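PDB 2G5X: ribosome-inactivating protein from Lychnis chalcedonica, which belongs to the plant ribosome-inactivating protein family and folds as a single chain that joins a mixed beta sheet to a group of helices. Local coordinates for residues R26-V31 with V36-N41; L50-N55 with T142-V147; G193-L198 with E223-L228. All blocks are in the same frame, centred on the assembly; numbering follows the deposited sequence.

Contact 1 (R26-V31 with V36-N41); sequences RGTPKV and VTKKAN
The ammonium of Lys38 meets the hydroxyl of Thr28 tip to tip, with NZ donating to Thr28 OG1 at a modelled 2.4 Å. This is very short for such a bond, so its exact geometry is doubtful. Just behind the nitrogen, Lys38 CE lies 3.3 Å from Arg26 O. An apolar contact closes the other end: the two valines cross obliquely, Val31 CG2 lying 3.7 Å from Val36 CG2.

Lys38 NZ also donates to Val36 O, 2.6 Å away in its own segment, with a C=O...N angle of 153°, and to the carbonyl of Gly25 at the C-terminal end of helix 10-25. Lys38 NZ is thus ringed by three protein oxygens, with a water as a weaker fourth partner, and the helix end probably favours the positive charge. The chain gets there by turning at its second torsion (chi2 -54°) and then running straight to NZ, which brings the amine back to the oxygen of Val36, 20° from the carbonyl plane.

Two waters extend the join. One donates to Arg26 O and accepts from Asn41 ND2, 2.9 Å from each; the other, the weak partner of Lys38 NZ, accepts from Val36 N at 2.8 Å and can donate to Thr28 O. No backbone-to-backbone hydrogen bond crosses, so this is an irregular loop tied by side chains and water. A type I turn, with Asn41 N bonded to Lys38 O, sets the course of the backbone from Lys38 to Asn41.

Both segments belong to the connection between helix 10-25 and strand 45-51. Glu22 and Glu23 of that helix form salt bridges with Lys30 and Arg26, and Thr37 binds Ser66 and the C-terminal residues Leu231 and Tyr233.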
# COMPACT_ATOMS: atom_id res chain seq x y z
N ARG A 26 3.20 5.17 -15.30
CA ARG A 26 3.76 4.86 -16.62
C ARG A 26 2.71 4.99 -17.72
O ARG A 26 1.54 4.68 -17.52
CB ARG A 26 4.38 3.46 -16.64
CG ARG A 26 3.40 2.31 -16.56
CD ARG A 26 4.13 0.97 -16.55
NE ARG A 26 3.20 -0.15 -16.47
CZ ARG A 26 3.56 -1.40 -16.19
NH1 ARG A 26 4.84 -1.69 -15.95
NH2 ARG A 26 2.65 -2.36 -16.14
N GLY A 27 3.15 5.46 -18.89
CA GLY A 27 2.23 5.59 -20.01
C GLY A 27 1.95 7.00 -20.48
O GLY A 27 1.74 7.22 -21.67
N THR A 28 1.95 7.96 -19.56
CA THR A 28 1.69 9.35 -19.92
C THR A 28 2.60 10.30 -19.14
O THR A 28 3.11 9.96 -18.08
CB THR A 28 0.22 9.75 -19.65
OG1 THR A 28 -0.01 9.79 -18.24
CG2 THR A 28 -0.72 8.74 -20.29
N PRO A 29 2.80 11.52 -19.68
CA PRO A 29 3.65 12.54 -19.07
C PRO A 29 3.35 12.85 -17.60
O PRO A 29 2.24 12.63 -17.12
CB PRO A 29 3.42 13.76 -19.96
CG PRO A 29 3.18 13.13 -21.30
CD PRO A 29 2.24 12.00 -20.95
N LYS A 30 4.36 13.38 -16.92
CA LYS A 30 4.23 13.75 -15.52
C LYS A 30 3.74 15.20 -15.44
O LYS A 30 3.78 15.93 -16.43
CB LYS A 30 5.57 13.63 -14.80
CG LYS A 30 6.13 12.21 -14.75
CD LYS A 30 7.39 12.14 -13.91
CE LYS A 30 7.88 10.71 -13.78
NZ LYS A 30 9.12 10.64 -12.94
N VAL A 31 3.28 15.59 -14.26
CA VAL A 31 2.79 16.95 -14.02
C VAL A 31 3.62 17.51 -12.87
O VAL A 31 3.66 16.93 -11.79
CB VAL A 31 1.29 16.94 -13.65
CG1 VAL A 31 0.82 18.35 -13.31
CG2 VAL A 31 0.48 16.39 -14.82
N VAL A 36 1.40 10.57 -12.55
CA VAL A 36 -0.05 10.65 -12.40
C VAL A 36 -0.73 9.33 -12.75
O VAL A 36 -0.36 8.68 -13.73
CB VAL A 36 -0.61 11.75 -13.33
CG1 VAL A 36 -2.08 12.00 -13.02
CG2 VAL A 36 0.21 13.03 -13.18
N THR A 37 -1.73 8.94 -11.97
CA THR A 37 -2.43 7.69 -12.25
C THR A 37 -3.37 7.89 -13.44
O THR A 37 -3.68 9.03 -13.82
CB THR A 37 -3.27 7.20 -11.05
OG1 THR A 37 -4.33 8.13 -10.79
CG2 THR A 37 -2.39 7.08 -9.81
N LYS A 38 -3.81 6.78 -14.03
CA LYS A 38 -4.71 6.82 -15.17
C LYS A 38 -6.09 6.31 -14.75
O LYS A 38 -6.22 5.22 -14.21
CB LYS A 38 -4.16 5.94 -16.30
CG LYS A 38 -2.64 5.85 -16.35
CD LYS A 38 -1.97 7.23 -16.40
CE LYS A 38 -0.45 7.09 -16.33
NZ LYS A 38 0.26 8.40 -16.28
N LYS A 39 -7.12 7.11 -15.02
CA LYS A 39 -8.48 6.74 -14.65
C LYS A 39 -8.92 5.41 -15.24
O LYS A 39 -9.64 4.64 -14.60
CB LYS A 39 -9.45 7.85 -15.07
CG LYS A 39 -10.85 7.71 -14.50
CD LYS A 39 -11.67 8.97 -14.77
CE LYS A 39 -13.05 8.88 -14.14
NZ LYS A 39 -13.81 10.15 -14.33
N ALA A 40 -8.48 5.13 -16.47
CA ALA A 40 -8.86 3.89 -17.15
C ALA A 40 -8.10 2.65 -16.66
O ALA A 40 -8.32 1.55 -17.17
CB ALA A 40 -8.68 4.05 -18.66
N ASN A 41 -7.20 2.81 -15.70
CA ASN A 41 -6.45 1.67 -15.18
C ASN A 41 -7.13 1.01 -13.98
O ASN A 41 -6.47 0.47 -13.09
CB ASN A 41 -5.03 2.09 -14.77
CG ASN A 41 -4.07 2.15 -15.94
OD1 ASN A 41 -4.40 1.74 -17.06
ND2 ASN A 41 -2.87 2.66 -15.69
O HOH W 1 -0.11 2.55 -16.43
O HOH W 2 2.57 10.28 -15.05

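Contact 2 (L50-N55 with T142-V147); sequences LVLPFN and TAFTAV
Leu52 lies over one face of the Phe144 ring, its branch carbon CG 3.6 Å from the ring centroid and only 11° off the normal, a well-centred CH-pi contact. Both methyls are displaced from the ring centre toward its CG-CD2 bond: Leu52 CD1 sits 3.4 Å from Phe144 CD2, while Leu52 CD2 lies 3.8 Å from Phe144 CG. Phe144 extends from helix 137-145 with CG anti to its backbone N (chi1 -174°), and the leucine comes to it from the opposite direction.

At the ring's edge, Leu50 O lies in the ring plane, 3.5 Å from Phe144 CE1, and Leu50 CB adds a looser apolar touch to the same ring carbon. Thus the end of strand 45-51 and the following loop meet one ring in two ways, packing sheet against helix; Ile59 of strand 58-64 also touches Phe144. Beside the ring contact, a water joins Asn55 ND2 to Thr145 OG1, which itself bonds to Gln141 O.

No direct hydrogen bond crosses. The join therefore probably rests mainly on dispersion over the ring face, with a modest electrostatic gain where the partly positive ring C-H edge meets the carbonyl oxygen, and with the water bridge as its polar supplement.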
# COMPACT_ATOMS: atom_id res chain seq x y z
N LEU A 50 7.08 -7.67 -0.75
CA LEU A 50 7.58 -7.32 0.58
C LEU A 50 8.35 -8.59 0.99
O LEU A 50 7.80 -9.69 0.95
CB LEU A 50 6.43 -7.04 1.56
CG LEU A 50 5.59 -5.78 1.34
CD1 LEU A 50 4.58 -5.63 2.48
CD2 LEU A 50 6.50 -4.55 1.29
N VAL A 51 9.61 -8.43 1.38
CA VAL A 51 10.43 -9.58 1.77
C VAL A 51 11.01 -9.43 3.17
O VAL A 51 11.48 -8.35 3.53
CB VAL A 51 11.62 -9.75 0.78
CG1 VAL A 51 12.41 -11.01 1.12
CG2 VAL A 51 11.11 -9.81 -0.65
N LEU A 52 10.98 -10.50 3.96
CA LEU A 52 11.55 -10.45 5.30
C LEU A 52 13.03 -10.79 5.21
O LEU A 52 13.41 -11.77 4.58
CB LEU A 52 10.87 -11.46 6.23
CG LEU A 52 9.41 -11.22 6.59
CD1 LEU A 52 8.96 -12.30 7.57
CD2 LEU A 52 9.24 -9.83 7.20
N PRO A 53 13.88 -9.97 5.84
CA PRO A 53 15.32 -10.23 5.79
C PRO A 53 15.75 -11.51 6.50
O PRO A 53 16.75 -12.13 6.13
CB PRO A 53 15.91 -8.98 6.44
CG PRO A 53 14.86 -8.59 7.44
CD PRO A 53 13.58 -8.77 6.65
N PHE A 54 14.99 -11.92 7.51
CA PHE A 54 15.32 -13.11 8.30
C PHE A 54 15.29 -14.45 7.58
O PHE A 54 16.25 -15.22 7.63
CB PHE A 54 14.39 -13.23 9.52
CG PHE A 54 14.14 -11.93 10.23
CD1 PHE A 54 12.95 -11.24 10.04
CD2 PHE A 54 15.09 -11.41 11.09
CE1 PHE A 54 12.71 -10.04 10.70
CE2 PHE A 54 14.86 -10.21 11.76
CZ PHE A 54 13.67 -9.52 11.56
N ASN A 55 14.17 -14.74 6.93
CA ASN A 55 13.97 -16.01 6.24
C ASN A 55 13.70 -15.88 4.74
O ASN A 55 13.48 -16.88 4.06
CB ASN A 55 12.80 -16.74 6.90
CG ASN A 55 11.61 -15.83 7.12
OD1 ASN A 55 11.28 -15.02 6.25
ND2 ASN A 55 10.96 -15.96 8.27
N THR A 142 6.38 -8.08 12.21
CA THR A 142 5.56 -8.88 13.11
C THR A 142 4.23 -9.24 12.46
O THR A 142 3.78 -10.40 12.54
CB THR A 142 5.29 -8.12 14.43
OG1 THR A 142 6.52 -7.93 15.14
CG2 THR A 142 4.33 -8.91 15.31
N ALA A 143 3.59 -8.27 11.82
CA ALA A 143 2.31 -8.50 11.17
C ALA A 143 2.46 -9.51 10.02
O ALA A 143 1.61 -10.36 9.80
CB ALA A 143 1.73 -7.19 10.65
N PHE A 144 3.57 -9.38 9.30
CA PHE A 144 3.89 -10.27 8.18
C PHE A 144 3.97 -11.72 8.67
O PHE A 144 3.36 -12.62 8.10
CB PHE A 144 5.23 -9.82 7.58
CG PHE A 144 5.64 -10.54 6.32
CD1 PHE A 144 5.90 -9.82 5.15
CD2 PHE A 144 5.85 -11.92 6.31
CE1 PHE A 144 6.36 -10.46 4.00
CE2 PHE A 144 6.31 -12.57 5.16
CZ PHE A 144 6.57 -11.84 4.01
N THR A 145 4.71 -11.92 9.76
CA THR A 145 4.90 -13.25 10.33
C THR A 145 3.60 -13.93 10.78
O THR A 145 3.47 -15.15 10.71
CB THR A 145 5.86 -13.19 11.53
OG1 THR A 145 7.13 -12.71 11.08
CG2 THR A 145 6.05 -14.56 12.16
N ALA A 146 2.63 -13.14 11.22
CA ALA A 146 1.35 -13.69 11.67
C ALA A 146 0.45 -14.07 10.50
O ALA A 146 -0.59 -14.69 10.69
CB ALA A 146 0.64 -12.68 12.56
N VAL A 147 0.86 -13.71 9.29
CA VAL A 147 0.08 -14.00 8.09
C VAL A 147 0.68 -15.03 7.13
O VAL A 147 0.03 -16.02 6.79
CB VAL A 147 -0.20 -12.70 7.30
CG1 VAL A 147 -0.83 -13.02 5.95
CG2 VAL A 147 -1.12 -11.80 8.11
O HOH W 3 8.59 -14.68 9.84

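Contact 3 (G193-L198 with E223-L228); sequences GARITL and EEEMKL
The guanidinium of Arg195 takes the carboxylate of Glu225 at its edge, with Glu225 OE1 lying in the guanidinium plane. This is a side-on, two-nitrogen salt bridge, joining helix 193-201 to the loop that follows helix 203-210. The planes of the two groups are 28° apart, hence nearly coplanar, whereas the side chains cross at about a right angle.

Each oxygen has its own donor. Arg195 NE reaches Glu225 OE1 at 2.7 Å with an N-H...O angle of 159°; Arg195 NH2 reaches Glu225 OE2 at 2.9 Å with a more bent angle of 146°, and this second oxygen is tilted from the guanidinium plane. Both oxygens use the syn lone pair, as expected for a bidentate pairing, which fixes the rotation of the two groups against each other. The arginine chain is extended from CG to NE, carrying its charge well out from the helix.

Outer partners probably help to position the pair: Thr222 N donates to Glu225 OE2, Arg195 NH2 makes a weak bond to Gln220 O, and Tyr176 of helix 175-184 touches the buried glutamate. A type I turn from Glu224 to Lys227 shapes the backbone that presents the carboxylate.

Within the helix segment that carries Arg195, Gly193 O accepts from Thr197 N at 3.2 Å and from Thr197 OG1 at 2.8 Å, the two donors arriving from opposite faces of the carbonyl plane.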
# COMPACT_ATOMS: atom_id res chain seq x y z
N GLY A 193 -1.64 9.52 13.69
CA GLY A 193 -2.32 10.66 14.29
C GLY A 193 -3.44 11.22 13.43
O GLY A 193 -3.55 10.89 12.24
N ALA A 194 -4.24 12.10 14.02
CA ALA A 194 -5.39 12.70 13.34
C ALA A 194 -5.08 13.63 12.17
O ALA A 194 -5.79 13.59 11.16
CB ALA A 194 -6.26 13.42 14.36
N ARG A 195 -4.06 14.47 12.28
CA ARG A 195 -3.76 15.40 11.19
C ARG A 195 -3.30 14.68 9.92
O ARG A 195 -3.74 15.01 8.82
CB ARG A 195 -2.72 16.44 11.62
CG ARG A 195 -2.58 17.58 10.61
CD ARG A 195 -1.63 18.68 11.06
NE ARG A 195 -1.45 19.67 9.99
CZ ARG A 195 -2.34 20.61 9.67
NH1 ARG A 195 -3.48 20.72 10.33
NH2 ARG A 195 -2.09 21.43 8.66
N ILE A 196 -2.42 13.69 10.08
CA ILE A 196 -1.94 12.93 8.93
C ILE A 196 -3.08 12.13 8.31
O ILE A 196 -3.14 11.96 7.10
CB ILE A 196 -0.79 11.96 9.32
CG1 ILE A 196 0.50 12.75 9.51
CG2 ILE A 196 -0.61 10.89 8.25
CD1 ILE A 196 1.68 11.92 9.99
N THR A 197 -4.00 11.66 9.15
CA THR A 197 -5.14 10.90 8.66
C THR A 197 -6.02 11.80 7.78
O THR A 197 -6.52 11.38 6.74
CB THR A 197 -5.97 10.31 9.83
OG1 THR A 197 -5.16 9.39 10.57
CG2 THR A 197 -7.20 9.58 9.31
N LEU A 198 -6.20 13.05 8.20
CA LEU A 198 -7.01 14.00 7.44
C LEU A 198 -6.28 14.39 6.15
O LEU A 198 -6.90 14.59 5.10
CB LEU A 198 -7.31 15.25 8.27
CG LEU A 198 -8.24 16.29 7.64
CD1 LEU A 198 -9.59 15.65 7.32
CD2 LEU A 198 -8.42 17.46 8.60
N GLU A 223 2.47 23.84 2.59
CA GLU A 223 3.02 23.50 1.28
C GLU A 223 3.78 22.18 1.35
O GLU A 223 3.75 21.39 0.40
CB GLU A 223 3.94 24.62 0.79
CG GLU A 223 4.51 24.39 -0.60
CD GLU A 223 5.19 25.62 -1.16
OE1 GLU A 223 5.81 25.52 -2.24
OE2 GLU A 223 5.09 26.70 -0.53
N GLU A 224 4.45 21.93 2.47
CA GLU A 224 5.21 20.69 2.64
C GLU A 224 4.29 19.48 2.80
O GLU A 224 4.56 18.41 2.26
CB GLU A 224 6.14 20.80 3.85
CG GLU A 224 7.25 21.83 3.68
CD GLU A 224 6.76 23.25 3.88
OE1 GLU A 224 7.39 24.17 3.31
OE2 GLU A 224 5.77 23.45 4.61
N GLU A 225 3.20 19.65 3.55
CA GLU A 225 2.25 18.56 3.74
C GLU A 225 1.61 18.18 2.41
O GLU A 225 1.30 17.01 2.17
CB GLU A 225 1.16 18.97 4.74
CG GLU A 225 1.56 18.80 6.19
CD GLU A 225 0.57 19.43 7.15
OE1 GLU A 225 0.58 19.06 8.34
OE2 GLU A 225 -0.22 20.30 6.71
N MET A 226 1.44 19.17 1.54
CA MET A 226 0.82 18.95 0.24
C MET A 226 1.75 18.47 -0.87
O MET A 226 1.30 18.22 -1.99
CB MET A 226 0.11 20.23 -0.22
CG MET A 226 -1.06 20.65 0.66
SD MET A 226 -2.05 21.98 -0.06
CE MET A 226 -1.01 23.39 0.29
N LYS A 227 3.04 18.34 -0.57
CA LYS A 227 4.00 17.89 -1.57
C LYS A 227 3.72 16.43 -1.94
O LYS A 227 4.12 15.50 -1.24
CB LYS A 227 5.43 18.01 -1.02
CG LYS A 227 6.49 18.32 -2.07
CD LYS A 227 6.66 19.83 -2.25
CE LYS A 227 7.51 20.15 -3.47
NZ LYS A 227 7.69 21.62 -3.65
N LEU A 228 3.03 16.22 -3.06
CA LEU A 228 2.68 14.87 -3.48
C LEU A 228 3.77 14.12 -4.25
O LEU A 228 4.56 14.71 -4.98
CB LEU A 228 1.40 14.90 -4.32
CG LEU A 228 0.20 15.55 -3.62
CD1 LEU A 228 -1.01 15.47 -4.53
CD2 LEU A 228 -0.08 14.85 -2.30

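The three contacts follow one another along the chain and none touches another. Contacts 1 and 2 lie on opposite sides of the chain's centre, with their own centres 32 Å apart and their nearest atoms about 16 Å apart. Contact 3 comes closer to contact 1, about 7 Å at the nearest atoms and 23 Å between centres, and stays about 17 Å from contact 2 at the nearest atoms. A covalent tie relates contacts 1 and 3: the Cys32-Cys214 disulfide links the short connection between 26-31 and 36-41 to the longer one between 193-198 and 223-228.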